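Side-chain contacts in hydroxynitrile lyase (Passiflora edulis, PDB 5Y02), which probably cleaves cyanohydrins such as mandelonitrile to an aldehyde and hydrogen cyanide, working as a homodimer of the dimeric alpha+beta barrel fold: residues A[13-18]-A[26-31]; A[39-44]-A[76-81]. All coordinates share one frame; numbering follows the deposited sequence.

Contact 1 (A[13-18]-A[26-31]). With MXN ((2R)-hydroxy(phenyl)ethanenitrile), chain M.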
loop_
_atom_site.group_PDB
_atom_site.type_symbol
_atom_site.label_atom_id
_atom_site.label_comp_id
_atom_site.label_asym_id
_atom_site.label_seq_id
_atom_site.Cartn_x
_atom_site.Cartn_y
_atom_site.Cartn_z
ATOM N N ASN A 13 -4.667 -6.099 4.751
ATOM C CA ASN A 13 -5.504 -7.206 5.198
ATOM C C ASN A 13 -6.571 -6.791 6.200
ATOM O O ASN A 13 -6.635 -5.644 6.656
ATOM C CB ASN A 13 -4.657 -8.398 5.717
ATOM C CG ASN A 13 -4.320 -8.303 7.189
ATOM O OD1 ASN A 13 -4.030 -7.235 7.697
ATOM N ND2 ASN A 13 -4.351 -9.452 7.891
ATOM N N ARG A 14 -7.419 -7.768 6.489
ATOM C CA ARG A 14 -8.409 -7.732 7.519
ATOM C C ARG A 14 -8.319 -9.103 8.172
ATOM O O ARG A 14 -8.242 -10.110 7.463
ATOM C CB ARG A 14 -9.804 -7.544 6.908
ATOM C CG ARG A 14 -10.906 -7.342 7.936
ATOM C CD ARG A 14 -12.283 -7.529 7.295
ATOM N NE ARG A 14 -13.300 -7.399 8.331
ATOM C CZ ARG A 14 -13.762 -6.245 8.816
ATOM N NH1 ARG A 14 -13.337 -5.064 8.347
ATOM N NH2 ARG A 14 -14.669 -6.266 9.799
ATOM N N TYR A 15 -8.289 -9.122 9.497
ATOM C CA TYR A 15 -8.165 -10.358 10.265
ATOM C C TYR A 15 -9.504 -11.033 10.488
ATOM O O TYR A 15 -10.542 -10.374 10.576
ATOM C CB TYR A 15 -7.485 -10.108 11.607
ATOM C CG TYR A 15 -6.009 -9.866 11.437
ATOM C CD1 TYR A 15 -5.132 -10.942 11.280
ATOM C CD2 TYR A 15 -5.488 -8.571 11.380
ATOM C CE1 TYR A 15 -3.775 -10.743 11.097
ATOM C CE2 TYR A 15 -4.124 -8.358 11.214
ATOM C CZ TYR A 15 -3.277 -9.443 11.065
ATOM O OH TYR A 15 -1.932 -9.259 10.861
ATOM N N LYS A 16 -9.452 -12.356 10.617
ATOM C CA LYS A 16 -10.644 -13.125 10.957
ATOM C C LYS A 16 -11.161 -12.684 12.320
ATOM O O LYS A 16 -10.380 -12.440 13.236
ATOM C CB LYS A 16 -10.302 -14.596 10.990
ATOM C CG LYS A 16 -9.815 -15.123 9.651
ATOM C CD LYS A 16 -10.780 -16.059 9.004
ATOM C CE LYS A 16 -10.239 -16.507 7.671
ATOM N NZ LYS A 16 -10.861 -17.775 7.243
ATOM N N SER A 17 -12.480 -12.606 12.456
ATOM C CA SER A 17 -13.084 -12.094 13.680
ATOM C C SER A 17 -12.893 -13.009 14.901
ATOM O O SER A 17 -13.003 -12.522 16.018
ATOM C CB SER A 17 -14.574 -11.813 13.465
ATOM O OG SER A 17 -15.281 -13.026 13.392
ATOM N N GLN A 18 -12.653 -14.312 14.720
ATOM C CA GLN A 18 -12.517 -15.192 15.888
ATOM C C GLN A 18 -11.181 -15.060 16.607
ATOM O O GLN A 18 -11.037 -15.562 17.710
ATOM C CB GLN A 18 -12.798 -16.673 15.542
ATOM C CG GLN A 18 -11.629 -17.462 14.982
ATOM C CD GLN A 18 -12.056 -18.819 14.422
ATOM O OE1 GLN A 18 -12.796 -18.879 13.438
ATOM N NE2 GLN A 18 -11.602 -19.908 15.050
ATOM N N GLN A 26 0.507 -10.878 18.071
ATOM C CA GLN A 26 1.575 -11.851 17.881
ATOM C C GLN A 26 1.905 -12.073 16.392
ATOM O O GLN A 26 3.081 -12.145 16.006
ATOM C CB GLN A 26 1.208 -13.186 18.551
ATOM C CG GLN A 26 2.331 -14.214 18.571
ATOM C CD GLN A 26 3.554 -13.703 19.297
ATOM O OE1 GLN A 26 3.493 -13.440 20.497
ATOM N NE2 GLN A 26 4.656 -13.512 18.574
ATOM N N ILE A 27 0.867 -12.163 15.560
ATOM C CA ILE A 27 1.047 -12.395 14.139
ATOM C C ILE A 27 1.849 -11.237 13.529
ATOM O O ILE A 27 2.772 -11.455 12.737
ATOM C CB ILE A 27 -0.305 -12.593 13.419
ATOM C CG1 ILE A 27 -0.905 -13.954 13.786
ATOM C CG2 ILE A 27 -0.133 -12.527 11.902
ATOM C CD1 ILE A 27 -2.378 -14.053 13.422
ATOM N N ILE A 28 1.505 -10.020 13.929
ATOM C CA ILE A 28 2.163 -8.825 13.430
ATOM C C ILE A 28 3.614 -8.774 13.922
ATOM O O ILE A 28 4.509 -8.400 13.149
ATOM C CB ILE A 28 1.369 -7.558 13.799
ATOM C CG1 ILE A 28 0.033 -7.562 13.020
ATOM C CG2 ILE A 28 2.162 -6.303 13.452
ATOM C CD1 ILE A 28 -1.001 -6.590 13.551
ATOM N N ALA A 29 3.846 -9.159 15.169
ATOM C CA ALA A 29 5.221 -9.237 15.690
ATOM C C ALA A 29 6.052 -10.274 14.937
ATOM O O ALA A 29 7.216 -10.016 14.630
ATOM C CB ALA A 29 5.232 -9.523 17.181
ATOM N N ASP A 30 5.453 -11.428 14.636
ATOM C CA ASP A 30 6.106 -12.489 13.864
ATOM C C ASP A 30 6.472 -11.995 12.466
ATOM O O ASP A 30 7.525 -12.319 11.942
ATOM C CB ASP A 30 5.197 -13.738 13.745
ATOM C CG ASP A 30 4.993 -14.478 15.074
ATOM O OD1 ASP A 30 5.653 -14.157 16.076
ATOM O OD2 ASP A 30 4.148 -15.408 15.117
ATOM N N TYR A 31 5.579 -11.212 11.866
ATOM C CA TYR A 31 5.811 -10.649 10.544
ATOM C C TYR A 31 7.037 -9.719 10.567
ATOM O O TYR A 31 7.956 -9.902 9.784
ATOM C CB TYR A 31 4.576 -9.873 10.099
ATOM C CG TYR A 31 4.471 -9.478 8.647
ATOM C CD1 TYR A 31 5.497 -9.683 7.720
ATOM C CD2 TYR A 31 3.317 -8.840 8.208
ATOM C CE1 TYR A 31 5.359 -9.272 6.405
ATOM C CE2 TYR A 31 3.179 -8.436 6.899
ATOM C CZ TYR A 31 4.195 -8.647 6.008
ATOM O OH TYR A 31 4.029 -8.249 4.697
HETATM C C1 MXN M . 4.126 -12.408 3.636
HETATM C C2 MXN M . 3.310 -13.525 3.792
HETATM C C3 MXN M . 3.863 -14.779 4.053
HETATM C C4 MXN M . 5.243 -14.906 4.172
HETATM C C5 MXN M . 6.065 -13.801 4.006
HETATM C C6 MXN M . 5.517 -12.551 3.741
HETATM C C7 MXN M . 3.484 -11.107 3.317
HETATM C C8 MXN M . 2.798 -11.307 2.019
HETATM N N9 MXN M . 2.264 -11.476 0.994
HETATM O O10 MXN M . 4.469 -10.063 3.193
#
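The Y15 ring meets I27 at its edge, close to the ring plane, where the methyl CG2 of I27 lies 4.1 Å from CE1 of Y15. I28 comes in obliquely, its CG1 3.4 Å from the phenol OH of Y15. One face of the ring carries the amide of N13, with ND2 of N13 3.3 Å above the plane and over the ring centre. Y15 reaches the helix because its CG stands anti to the carbonyl carbon (chi1 -74°), which aims the ring at I27 and I28. The OH end of this buried residue thus meets aliphatic carbons of both isoleucines, and its polar need is met by a hydrogen bond with OH of Y65; the Y65 hydroxyl is also hydrogen-bonded to OD1 of N13.

One turn past I27, the Y31 ring swings toward the bound (R)-mandelonitrile, and its OH lies 2.4 Å from O10 of the ligand, a very short hydrogen bond whose exact length deserves caution. NE2 of H9 is also hydrogen-bonded to the ligand.

In this dimeric alpha+beta barrel fold, the contact packs helix 21-37 against the end of strand 7-15. F91 of helix 82-91 touches N13, Y15 and I27, while H63, edge-to-face with Y15, and Y65 bring in strand 63-69.

Contact 2 (A[39-44]-A[76-81]). With MXN ((2R)-hydroxy(phenyl)ethanenitrile), chain M.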
loop_
_atom_site.group_PDB
_atom_site.type_symbol
_atom_site.label_atom_id
_atom_site.label_comp_id
_atom_site.label_asym_id
_atom_site.label_seq_id
_atom_site.Cartn_x
_atom_site.Cartn_y
_atom_site.Cartn_z
ATOM N N PRO A 39 17.915 -11.082 5.603
ATOM C CA PRO A 39 18.466 -9.851 5.029
ATOM C C PRO A 39 17.570 -9.246 3.916
ATOM O O PRO A 39 17.577 -8.034 3.742
ATOM C CB PRO A 39 19.834 -10.291 4.469
ATOM C CG PRO A 39 19.786 -11.783 4.408
ATOM C CD PRO A 39 18.870 -12.201 5.521
ATOM N N GLU A 40 16.793 -10.068 3.203
ATOM C CA GLU A 40 16.089 -9.591 2.000
ATOM C C GLU A 40 14.995 -8.545 2.287
ATOM O O GLU A 40 14.878 -7.561 1.553
ATOM C CB GLU A 40 15.487 -10.751 1.209
ATOM C CG GLU A 40 16.503 -11.722 0.602
ATOM C CD GLU A 40 16.740 -12.970 1.443
ATOM O OE1 GLU A 40 16.390 -12.973 2.648
ATOM O OE2 GLU A 40 17.291 -13.954 0.898
ATOM N N MET A 41 14.196 -8.765 3.333
ATOM C CA MET A 41 13.093 -7.847 3.649
ATOM C C MET A 41 13.605 -6.629 4.400
ATOM O O MET A 41 14.090 -6.763 5.525
ATOM C CB MET A 41 11.990 -8.534 4.461
ATOM C CG MET A 41 10.783 -7.621 4.671
ATOM S SD MET A 41 9.278 -8.410 5.278
ATOM C CE MET A 41 9.633 -8.403 7.026
ATOM N N LYS A 42 13.489 -5.447 3.798
ATOM C CA LYS A 42 13.931 -4.207 4.431
ATOM C C LYS A 42 12.819 -3.191 4.630
ATOM O O LYS A 42 11.763 -3.253 3.979
ATOM C CB LYS A 42 15.005 -3.516 3.591
ATOM C CG LYS A 42 16.208 -4.359 3.241
ATOM C CD LYS A 42 17.007 -4.814 4.446
ATOM C CE LYS A 42 18.452 -5.146 4.059
ATOM N NZ LYS A 42 18.607 -5.820 2.732
ATOM N N GLU A 43 13.094 -2.258 5.544
ATOM C CA GLU A 43 12.258 -1.097 5.794
ATOM C C GLU A 43 10.796 -1.478 6.094
ATOM O O GLU A 43 9.861 -0.802 5.677
ATOM C CB GLU A 43 12.362 -0.121 4.606
ATOM C CG GLU A 43 13.796 0.344 4.296
ATOM C CD GLU A 43 14.427 1.203 5.397
ATOM O OE1 GLU A 43 13.699 1.722 6.275
ATOM O OE2 GLU A 43 15.669 1.377 5.382
ATOM N N TRP A 44 10.604 -2.558 6.836
ATOM C CA TRP A 44 9.252 -2.999 7.154
ATOM C C TRP A 44 8.591 -1.997 8.096
ATOM O O TRP A 44 9.207 -1.520 9.072
ATOM C CB TRP A 44 9.267 -4.427 7.717
ATOM C CG TRP A 44 7.920 -5.004 8.064
ATOM C CD1 TRP A 44 7.049 -5.650 7.226
ATOM C CD2 TRP A 44 7.300 -4.994 9.353
ATOM N NE1 TRP A 44 5.923 -6.052 7.931
ATOM C CE2 TRP A 44 6.058 -5.665 9.234
ATOM C CE3 TRP A 44 7.681 -4.499 10.605
ATOM C CZ2 TRP A 44 5.214 -5.857 10.316
ATOM C CZ3 TRP A 44 6.836 -4.690 11.678
ATOM C CH2 TRP A 44 5.608 -5.351 11.522
ATOM N N LEU A 76 11.737 -13.295 -4.185
ATOM C CA LEU A 76 11.368 -14.680 -4.395
ATOM C C LEU A 76 12.202 -15.650 -3.545
ATOM O O LEU A 76 11.669 -16.629 -3.019
ATOM C CB LEU A 76 11.434 -15.016 -5.881
ATOM C CG LEU A 76 10.356 -14.334 -6.730
ATOM C CD1 LEU A 76 10.630 -14.500 -8.216
ATOM C CD2 LEU A 76 8.971 -14.876 -6.388
ATOM N N ASN A 77 13.486 -15.357 -3.366
ATOM C CA ASN A 77 14.299 -16.130 -2.395
ATOM C C ASN A 77 13.719 -16.017 -0.975
ATOM O O ASN A 77 13.570 -17.019 -0.284
ATOM C CB ASN A 77 15.761 -15.672 -2.415
ATOM C CG ASN A 77 16.493 -16.107 -3.676
ATOM O OD1 ASN A 77 16.193 -17.157 -4.251
ATOM N ND2 ASN A 77 17.457 -15.302 -4.111
ATOM N N PHE A 78 13.374 -14.794 -0.572
ATOM C CA PHE A 78 12.698 -14.547 0.706
ATOM C C PHE A 78 11.378 -15.320 0.843
ATOM O O PHE A 78 11.178 -16.067 1.813
ATOM C CB PHE A 78 12.434 -13.055 0.876
ATOM C CG PHE A 78 11.482 -12.724 1.990
ATOM C CD1 PHE A 78 11.923 -12.696 3.311
ATOM C CD2 PHE A 78 10.140 -12.431 1.719
ATOM C CE1 PHE A 78 11.050 -12.379 4.345
ATOM C CE2 PHE A 78 9.258 -12.120 2.751
ATOM C CZ PHE A 78 9.714 -12.097 4.067
ATOM N N PHE A 79 10.494 -15.147 -0.136
ATOM C CA PHE A 79 9.107 -15.625 -0.023
ATOM C C PHE A 79 8.996 -17.150 0.075
ATOM O O PHE A 79 8.069 -17.662 0.712
ATOM C CB PHE A 79 8.264 -15.083 -1.190
ATOM C CG PHE A 79 6.788 -15.126 -0.940
ATOM C CD1 PHE A 79 6.213 -14.299 0.016
ATOM C CD2 PHE A 79 5.971 -15.994 -1.654
ATOM C CE1 PHE A 79 4.845 -14.336 0.256
ATOM C CE2 PHE A 79 4.600 -16.031 -1.425
ATOM C CZ PHE A 79 4.038 -15.200 -0.472
ATOM N N TYR A 80 9.951 -17.870 -0.518
ATOM C CA TYR A 80 9.988 -19.326 -0.423
ATOM C C TYR A 80 11.055 -19.850 0.541
ATOM O O TYR A 80 11.322 -21.051 0.554
ATOM C CB TYR A 80 10.085 -19.933 -1.832
ATOM C CG TYR A 80 8.832 -19.589 -2.624
ATOM C CD1 TYR A 80 7.677 -20.363 -2.511
ATOM C CD2 TYR A 80 8.777 -18.442 -3.415
ATOM C CE1 TYR A 80 6.515 -20.027 -3.202
ATOM C CE2 TYR A 80 7.628 -18.093 -4.103
ATOM C CZ TYR A 80 6.498 -18.885 -3.992
ATOM O OH TYR A 80 5.364 -18.530 -4.675
ATOM N N SER A 81 11.612 -18.974 1.376
ATOM C CA SER A 81 12.557 -19.381 2.424
ATOM C C SER A 81 11.795 -20.069 3.558
ATOM O O SER A 81 10.588 -19.846 3.728
ATOM C CB SER A 81 13.346 -18.187 2.981
ATOM O OG SER A 81 12.533 -17.287 3.738
HETATM C C1 MXN M . 4.126 -12.408 3.636
HETATM C C2 MXN M . 3.310 -13.525 3.792
HETATM C C3 MXN M . 3.863 -14.779 4.053
HETATM C C4 MXN M . 5.243 -14.906 4.172
HETATM C C5 MXN M . 6.065 -13.801 4.006
HETATM C C6 MXN M . 5.517 -12.551 3.741
HETATM C C7 MXN M . 3.484 -11.107 3.317
HETATM C C8 MXN M . 2.798 -11.307 2.019
HETATM N N9 MXN M . 2.264 -11.476 0.994
HETATM O O10 MXN M . 4.469 -10.063 3.193
HETATM O O HOH W 1 18.273 -13.267 -1.717
#
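N77 opens the contact against E40: its CB lies 4.0 Å from OE2 of E40, and the carboxylate and amide planes are turned 55° apart. A water spans the polar ends, donating to OE2 of E40 at 2.9 Å and accepting from ND2 of N77 at 3.2 Å. The E40 chain is bent at chi2 (97°), and its side chain crosses that of N77 at about a right angle; the water links the two polar ends.

F78 comes next and carries the apolar half. Its CB packs on CB of E40 at 3.8 Å, at the pair whose CA atoms are nearest across the contact. M41 lays its CB over one face of the ring, and further along SD of M41 comes to 3.9 Å from CZ of F78, a Met-aromatic contact in which the sulfur stands obliquely to the ring. A chi1 of 167°, which puts CG opposite the backbone N, carries the ring to the ligand, and CE2 of F78 lies 3.8 Å from C5 of the mandelonitrile phenyl group. The ring touches both M41 and the bound cyanohydrin.

F79 turns to the ligand as well, its CE1 3.9 Å from the nitrile N9. At S81, the N-cap of helix 82-91, OG bonds at 2.7 Å to O of F78 in the carbonyl plane, on a lone pair; the S81 backbone N binds that same oxygen, so two donors fix the turn.

Helix 72-79 is thereby packed on the loop leading into strand 44-48. F69 of strand 63-69 touches E40, M41 and F78, L34 of helix 21-37 touches M41 and F78, and E55 of the second subunit packs on F79.

Overall arrangement
From the N terminus, strand 7-15 runs through a short turn into helix 21-37, and contact 1 closes that small loop. The helix ends and the chain passes into 39-44, where contact 2 begins; it closes a much longer loop, holding strands 44-48 and 63-69, at helix 72-79. The two loops follow in series, neither enclosing nor crossing the other, with centres about 19 Å apart on opposite sides of the chain centre. They still touch: CE1 of Y31 and NE1 of W44 are 3.6 Å apart. Both also reach mandelonitrile, one at its hydroxyl, the other along its phenyl ring and nitrile, so helices 21-37 and 72-79 jointly line the pocket.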